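Local atomic coordinates of Bcl-2 homolog (Gene 16?) (PDB entry 4MI8), a protein that protects infected cells from apoptosis and, by binding host Beclin 1, inhibits starvation-induced autophagy, contributing to chronic viral infection. Residues A[15-23]-A[93-101]. Residues are numbered along the deposited sequence; the frame is centred on the assembly and turned at random.
Sequences ITAFLKTVS and FDVGRYVCE
With CG trans to the backbone N (chi1 170°), F18 extends its ring to F93, whose own CG lies trans to the carbonyl carbon. The result is a T-shaped pair: the edge of F93 points at one face of F18, ring planes 72° apart and centroids separated by 5.2 Å. F93 CD1 sits 3.8 Å from F18 CE2, over the rim of that face, while V22 CG1, from the same helix as F18, lies over the rim of the opposite face. I15 CG1 meets the F93 edge in plane, 3.7 Å from CE1. Toward the C-terminal ends, V22 CG2 packs on C100 CB at 3.7 Å, and L19 CD2 reaches C100 SG at 3.6 Å. S23 OG is tied back to L19 O by a 2.9 Å hydrogen bond, which holds it 3.3 Å from C100 CB. No hydrogen bond joins the segments; the contact is mainly apolar. At the border, V22 CG1 lies against the aliphatic part of R97, whose NH2 bridges to D94 OD1; E101 completes the network through charge alone. Helix 33-56 packs on F18 and F93, helix 111-126 on I15, L19 and C100. The segment axes approach to 9.1 Å and cross at -40°, buried helix-helix packing within the all-helical Bcl-2 fold.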
loop_
_atom_site.group_PDB
_atom_site.type_symbol
_atom_site.label_atom_id
_atom_site.label_comp_id
_atom_site.label_asym_id
_atom_site.label_seq_id
_atom_site.Cartn_x
_atom_site.Cartn_y
_atom_site.Cartn_z
ATOM N N ILE A 15 -4.702 2.760 7.803
ATOM C CA ILE A 15 -3.336 2.589 7.306
ATOM C C ILE A 15 -2.354 2.045 8.361
ATOM O O ILE A 15 -1.450 1.151 8.096
ATOM C CB ILE A 15 -2.837 3.902 6.648
ATOM C CG1 ILE A 15 -3.594 4.152 5.310
ATOM C CG2 ILE A 15 -1.347 3.771 6.327
ATOM C CD1 ILE A 15 -3.736 5.597 4.908
ATOM N N THR A 16 -2.471 2.608 9.577
ATOM C CA THR A 16 -1.578 2.172 10.633
ATOM C C THR A 16 -1.906 0.705 10.984
ATOM O O THR A 16 -1.003 -0.094 11.213
ATOM C CB THR A 16 -1.825 2.999 11.892
ATOM O OG1 THR A 16 -1.684 4.393 11.596
ATOM C CG2 THR A 16 -0.831 2.565 13.055
ATOM N N ALA A 17 -3.194 0.348 11.055
ATOM C CA ALA A 17 -3.559 -1.033 11.412
ATOM C C ALA A 17 -3.091 -1.945 10.280
ATOM O O ALA A 17 -2.577 -3.035 10.553
ATOM C CB ALA A 17 -5.037 -1.119 11.633
ATOM N N PHE A 18 -3.110 -1.432 9.027
ATOM C CA PHE A 18 -2.645 -2.218 7.862
ATOM C C PHE A 18 -1.170 -2.491 8.030
ATOM O O PHE A 18 -0.773 -3.650 7.931
ATOM C CB PHE A 18 -2.871 -1.513 6.549
ATOM C CG PHE A 18 -2.198 -2.182 5.359
ATOM C CD1 PHE A 18 -2.768 -3.306 4.727
ATOM C CD2 PHE A 18 -0.953 -1.704 4.871
ATOM C CE1 PHE A 18 -2.134 -3.875 3.599
ATOM C CE2 PHE A 18 -0.338 -2.267 3.761
ATOM C CZ PHE A 18 -0.916 -3.358 3.121
ATOM N N LEU A 19 -0.371 -1.449 8.276
ATOM C CA LEU A 19 1.103 -1.612 8.436
ATOM C C LEU A 19 1.488 -2.476 9.674
ATOM O O LEU A 19 2.441 -3.286 9.612
ATOM C CB LEU A 19 1.804 -0.272 8.503
ATOM C CG LEU A 19 1.608 0.617 7.256
ATOM C CD1 LEU A 19 2.175 2.030 7.534
ATOM C CD2 LEU A 19 2.376 0.047 6.082
ATOM N N LYS A 20 0.777 -2.305 10.778
ATOM C CA LYS A 20 1.103 -3.068 12.005
ATOM C C LYS A 20 0.782 -4.526 11.736
ATOM O O LYS A 20 1.581 -5.419 12.104
ATOM C CB LYS A 20 0.343 -2.571 13.249
ATOM C CG LYS A 20 0.680 -1.145 13.659
ATOM C CD LYS A 20 0.011 -0.700 14.976
ATOM C CE LYS A 20 0.598 0.658 15.375
ATOM N NZ LYS A 20 -0.015 1.421 16.555
ATOM N N THR A 21 -0.351 -4.775 11.056
ATOM C CA THR A 21 -0.753 -6.161 10.737
ATOM C C THR A 21 0.279 -6.828 9.854
ATOM O O THR A 21 0.667 -7.926 10.160
ATOM C CB THR A 21 -2.168 -6.283 10.088
ATOM O OG1 THR A 21 -3.202 -5.809 10.967
ATOM C CG2 THR A 21 -2.496 -7.713 9.771
ATOM N N VAL A 22 0.717 -6.201 8.754
ATOM C CA VAL A 22 1.646 -6.856 7.843
ATOM C C VAL A 22 3.046 -6.894 8.459
ATOM O O VAL A 22 3.893 -7.738 8.093
ATOM C CB VAL A 22 1.695 -6.231 6.412
ATOM C CG1 VAL A 22 0.305 -6.198 5.758
ATOM C CG2 VAL A 22 2.338 -4.842 6.414
ATOM N N SER A 23 3.308 -5.985 9.406
ATOM C CA SER A 23 4.531 -6.078 10.223
ATOM C C SER A 23 4.446 -7.069 11.398
ATOM O O SER A 23 5.452 -7.380 12.035
ATOM C CB SER A 23 4.935 -4.704 10.721
ATOM O OG SER A 23 5.292 -3.941 9.602
ATOM N N PHE A 93 -0.518 0.420 -1.647
ATOM C CA PHE A 93 -0.471 -0.361 -0.423
ATOM C C PHE A 93 0.480 -1.509 -0.562
ATOM O O PHE A 93 1.035 -1.940 0.445
ATOM C CB PHE A 93 -1.881 -0.857 -0.026
ATOM C CG PHE A 93 -2.685 0.181 0.743
ATOM C CD1 PHE A 93 -2.338 0.500 2.074
ATOM C CD2 PHE A 93 -3.769 0.889 0.121
ATOM C CE1 PHE A 93 -3.055 1.480 2.759
ATOM C CE2 PHE A 93 -4.483 1.923 0.838
ATOM C CZ PHE A 93 -4.137 2.212 2.123
ATOM N N ASP A 94 0.637 -2.081 -1.762
ATOM C CA ASP A 94 1.526 -3.290 -1.871
ATOM C C ASP A 94 2.935 -2.838 -1.778
ATOM O O ASP A 94 3.834 -3.599 -1.345
ATOM C CB ASP A 94 1.377 -3.960 -3.242
ATOM C CG ASP A 94 2.015 -5.329 -3.290
ATOM O OD1 ASP A 94 2.050 -6.015 -2.227
ATOM O OD2 ASP A 94 2.455 -5.787 -4.391
ATOM N N VAL A 95 3.209 -1.623 -2.288
ATOM C CA VAL A 95 4.575 -1.079 -2.025
ATOM C C VAL A 95 4.857 -0.955 -0.530
ATOM O O VAL A 95 5.937 -1.409 -0.026
ATOM C CB VAL A 95 4.813 0.248 -2.743
ATOM C CG1 VAL A 95 6.073 0.903 -2.183
ATOM C CG2 VAL A 95 4.776 -0.009 -4.288
ATOM N N GLY A 96 3.895 -0.384 0.212
ATOM C CA GLY A 96 4.066 -0.261 1.691
ATOM C C GLY A 96 4.164 -1.653 2.342
ATOM O O GLY A 96 4.902 -1.827 3.318
ATOM N N ARG A 97 3.419 -2.646 1.835
ATOM C CA ARG A 97 3.507 -3.984 2.386
ATOM C C ARG A 97 4.867 -4.598 2.142
ATOM O O ARG A 97 5.385 -5.283 3.018
ATOM C CB ARG A 97 2.454 -4.904 1.787
ATOM C CG ARG A 97 2.514 -6.317 2.342
ATOM C CD ARG A 97 1.362 -7.255 1.863
ATOM N NE ARG A 97 1.414 -7.499 0.418
ATOM C CZ ARG A 97 1.718 -8.694 -0.129
ATOM N NH1 ARG A 97 1.951 -9.760 0.620
ATOM N NH2 ARG A 97 1.712 -8.871 -1.434
ATOM N N TYR A 98 5.426 -4.370 0.931
ATOM C CA TYR A 98 6.758 -4.855 0.592
ATOM C C TYR A 98 7.751 -4.250 1.596
ATOM O O TYR A 98 8.497 -4.997 2.217
ATOM C CB TYR A 98 7.207 -4.439 -0.824
ATOM C CG TYR A 98 8.570 -5.071 -1.181
ATOM C CD1 TYR A 98 8.629 -6.377 -1.700
ATOM C CD2 TYR A 98 9.799 -4.391 -0.969
ATOM C CE1 TYR A 98 9.846 -6.999 -2.004
ATOM C CE2 TYR A 98 11.029 -5.004 -1.285
ATOM C CZ TYR A 98 11.032 -6.314 -1.809
ATOM O OH TYR A 98 12.189 -7.006 -2.142
ATOM N N VAL A 99 7.795 -2.918 1.712
ATOM C CA VAL A 99 8.726 -2.269 2.629
ATOM C C VAL A 99 8.652 -2.922 4.040
ATOM O O VAL A 99 9.664 -3.445 4.538
ATOM C CB VAL A 99 8.503 -0.762 2.758
ATOM C CG1 VAL A 99 9.458 -0.202 3.819
ATOM C CG2 VAL A 99 8.732 -0.089 1.425
ATOM N N CYS A 100 7.468 -2.965 4.646
ATOM C CA CYS A 100 7.320 -3.664 5.932
ATOM C C CYS A 100 7.869 -5.064 5.900
ATOM O O CYS A 100 8.494 -5.476 6.856
ATOM C CB CYS A 100 5.888 -3.788 6.383
ATOM S SG CYS A 100 5.165 -2.196 6.769
ATOM N N GLU A 101 7.585 -5.830 4.876
ATOM C CA GLU A 101 7.782 -7.249 4.978
ATOM C C GLU A 101 9.173 -7.695 4.558
ATOM O O GLU A 101 9.535 -8.828 4.767
ATOM C CB GLU A 101 6.713 -8.013 4.188
ATOM C CG GLU A 101 5.350 -8.122 4.827
ATOM C CD GLU A 101 4.361 -8.942 4.030
ATOM O OE1 GLU A 101 4.554 -9.187 2.856
ATOM O OE2 GLU A 101 3.366 -9.354 4.576
#